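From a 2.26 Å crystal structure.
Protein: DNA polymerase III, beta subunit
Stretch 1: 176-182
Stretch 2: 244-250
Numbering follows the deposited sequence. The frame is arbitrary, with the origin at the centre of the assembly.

Stretch 1, residues 176-182: RISIRYI
Stretch 2, residues 244-250: KIDQMLS

Strand 176-182 packs against segment 244-250 of the same chain, burying 218 Å² with both sides summed. Stretch 1 is extended throughout, with phi between -161° and -115° and psi between 122° and 164°, so successive side chains alternate. Ile177 and Ile179 direct their CA-to-CB bonds toward stretch 2, whereas Arg176, Ser178 and Arg180 lie out of its reach and have side-chain hydrogen bonds elsewhere in the structure. Stretch 2 is compact: Asp246, Gln247 and Met248 have helical phi/psi (-58/-29, -66/-33, -84/-11), and Leu249 departs from them at -92/48. Met248 N donates to Ile245 O at 3.0 Å; weak bonds run from Leu249 N to Asp246 O (3.4 Å) and from Ser250 N to Met248 O (3.1 Å). Within this segment the CA-to-CB bonds of Ile245, Met248 and Leu249 all point toward the strand. In the register of the two backbones, the nearest CA atoms are those of Ile177 and Ile245, 8.8 Å apart, a gap filled by side chains.

The apolar packing is built from the strand isoleucines. Ile177 (m, t) extends CD1 to 4.0 Å from Ile245 CG2 and 4.1 Å from SE of Met248, a selenomethionine (chi1 m, chi2 t, chi3 142°). Ile179 (m, t) likewise uses CD1, 4.0 Å from Ile245 CD1 and 3.7 Å from Leu249 CD2, the closest approach in the contact. Ile245 (chi1 p, chi2 99°) thus touches both strand isoleucines, through CG2 and CD1 respectively; Leu249 is m, t.

Tyr181 (chi1 -63°, chi2 96°) adds a looser contact: its CA-to-CB bond is sideways, but its end comes nearer, placing OH 4.3 Å from Leu249 CD1. No hydrogen bond crosses between the stretches; the contact rests on van der Waals packing.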

# COMPACT_ATOMS: atom_id res chain seq x y z
N ARG B 176 -0.36 12.88 26.56
CA ARG B 176 1.03 12.44 26.57
C ARG B 176 1.96 13.54 26.10
O ARG B 176 1.51 14.50 25.48
CB ARG B 176 1.20 11.23 25.65
CG ARG B 176 0.86 11.53 24.20
CD ARG B 176 0.36 10.29 23.56
NE ARG B 176 -0.33 10.55 22.30
CZ ARG B 176 -0.12 9.83 21.21
NH1 ARG B 176 0.80 8.88 21.19
NH2 ARG B 176 -0.81 10.09 20.10
N ILE B 177 3.26 13.37 26.38
CA ILE B 177 4.30 14.31 26.00
C ILE B 177 5.48 13.50 25.49
O ILE B 177 5.91 12.53 26.12
CB ILE B 177 4.71 15.28 27.17
CG1 ILE B 177 3.48 15.97 27.83
CG2 ILE B 177 5.74 16.34 26.68
CD1 ILE B 177 3.81 16.88 29.08
N SER B 178 5.99 13.88 24.31
CA SER B 178 7.18 13.29 23.70
C SER B 178 8.25 14.35 23.65
O SER B 178 8.02 15.42 23.09
CB SER B 178 6.88 12.76 22.32
OG SER B 178 5.85 11.80 22.38
N ILE B 179 9.39 14.08 24.28
CA ILE B 179 10.52 15.01 24.34
C ILE B 179 11.79 14.31 23.89
O ILE B 179 12.17 13.28 24.46
CB ILE B 179 10.73 15.65 25.75
CG1 ILE B 179 9.41 16.16 26.35
CG2 ILE B 179 11.79 16.77 25.71
CD1 ILE B 179 9.46 16.41 27.85
N ARG B 180 12.47 14.91 22.92
CA ARG B 180 13.76 14.44 22.45
C ARG B 180 14.81 15.51 22.68
O ARG B 180 14.54 16.70 22.54
CB ARG B 180 13.70 14.04 20.99
CG ARG B 180 13.11 12.64 20.76
CD ARG B 180 14.13 11.58 21.11
NE ARG B 180 13.57 10.23 21.00
CZ ARG B 180 14.30 9.12 20.98
NH1 ARG B 180 15.63 9.19 21.05
NH2 ARG B 180 13.71 7.94 20.85
N TYR B 181 16.00 15.09 23.12
CA TYR B 181 17.15 15.96 23.35
C TYR B 181 18.25 15.61 22.39
O TYR B 181 18.48 14.43 22.11
CB TYR B 181 17.66 15.83 24.78
CG TYR B 181 16.67 16.28 25.83
CD1 TYR B 181 15.85 15.36 26.48
CD2 TYR B 181 16.61 17.60 26.24
CE1 TYR B 181 14.96 15.76 27.49
CE2 TYR B 181 15.74 18.02 27.25
CZ TYR B 181 14.90 17.10 27.86
OH TYR B 181 14.02 17.50 28.83
N ILE B 182 18.90 16.65 21.85
CA ILE B 182 20.00 16.50 20.90
C ILE B 182 21.13 17.41 21.37
O ILE B 182 20.89 18.58 21.66
CB ILE B 182 19.54 16.82 19.44
CG1 ILE B 182 18.45 15.85 18.96
CG2 ILE B 182 20.72 16.84 18.44
CD1 ILE B 182 17.65 16.38 17.73
N LYS B 244 3.94 25.20 29.79
CA LYS B 244 5.05 25.09 30.75
C LYS B 244 5.10 23.62 31.14
O LYS B 244 4.22 23.15 31.86
CB LYS B 244 4.92 26.06 31.96
CG LYS B 244 3.50 26.44 32.39
N ILE B 245 6.05 22.87 30.56
CA ILE B 245 6.14 21.43 30.76
C ILE B 245 7.24 21.02 31.75
O ILE B 245 7.15 19.92 32.30
CB ILE B 245 6.28 20.66 29.41
CG1 ILE B 245 7.47 21.13 28.56
CG2 ILE B 245 4.98 20.72 28.62
CD1 ILE B 245 8.72 20.26 28.66
N ASP B 246 8.26 21.87 31.96
CA ASP B 246 9.39 21.58 32.86
C ASP B 246 8.93 21.28 34.30
O ASP B 246 9.58 20.49 34.99
CB ASP B 246 10.41 22.71 32.83
CG ASP B 246 11.14 22.81 31.51
OD1 ASP B 246 12.00 21.94 31.23
OD2 ASP B 246 10.86 23.76 30.74
N GLN B 247 7.79 21.87 34.71
CA GLN B 247 7.15 21.69 36.02
C GLN B 247 6.63 20.25 36.21
O GLN B 247 6.63 19.74 37.34
CB GLN B 247 5.99 22.69 36.21
CG GLN B 247 5.03 22.78 35.02
CD GLN B 247 3.63 23.17 35.43
OE1 GLN B 247 2.75 22.31 35.59
NE2 GLN B 247 3.39 24.46 35.60
N MSE B 248 6.18 19.62 35.10
CA MSE B 248 5.61 18.26 35.05
C MSE B 248 6.66 17.17 34.97
O MSE B 248 6.31 15.99 35.11
CB MSE B 248 4.68 18.13 33.85
CG MSE B 248 3.50 19.03 33.92
SE MSE B 248 2.31 18.48 32.54
CE MSE B 248 0.63 18.74 33.52
N LEU B 249 7.91 17.53 34.73
CA LEU B 249 9.00 16.57 34.63
C LEU B 249 9.63 16.42 36.01
O LEU B 249 10.85 16.48 36.17
CB LEU B 249 10.02 16.98 33.54
CG LEU B 249 9.44 17.39 32.16
CD1 LEU B 249 10.51 17.95 31.24
CD2 LEU B 249 8.67 16.25 31.49
N SER B 250 8.75 16.23 37.04
CA SER B 250 9.11 16.01 38.44
C SER B 250 9.82 14.67 38.55
O SER B 250 9.23 13.63 38.25
CB SER B 250 7.88 16.06 39.34
OG SER B 250 7.30 17.35 39.35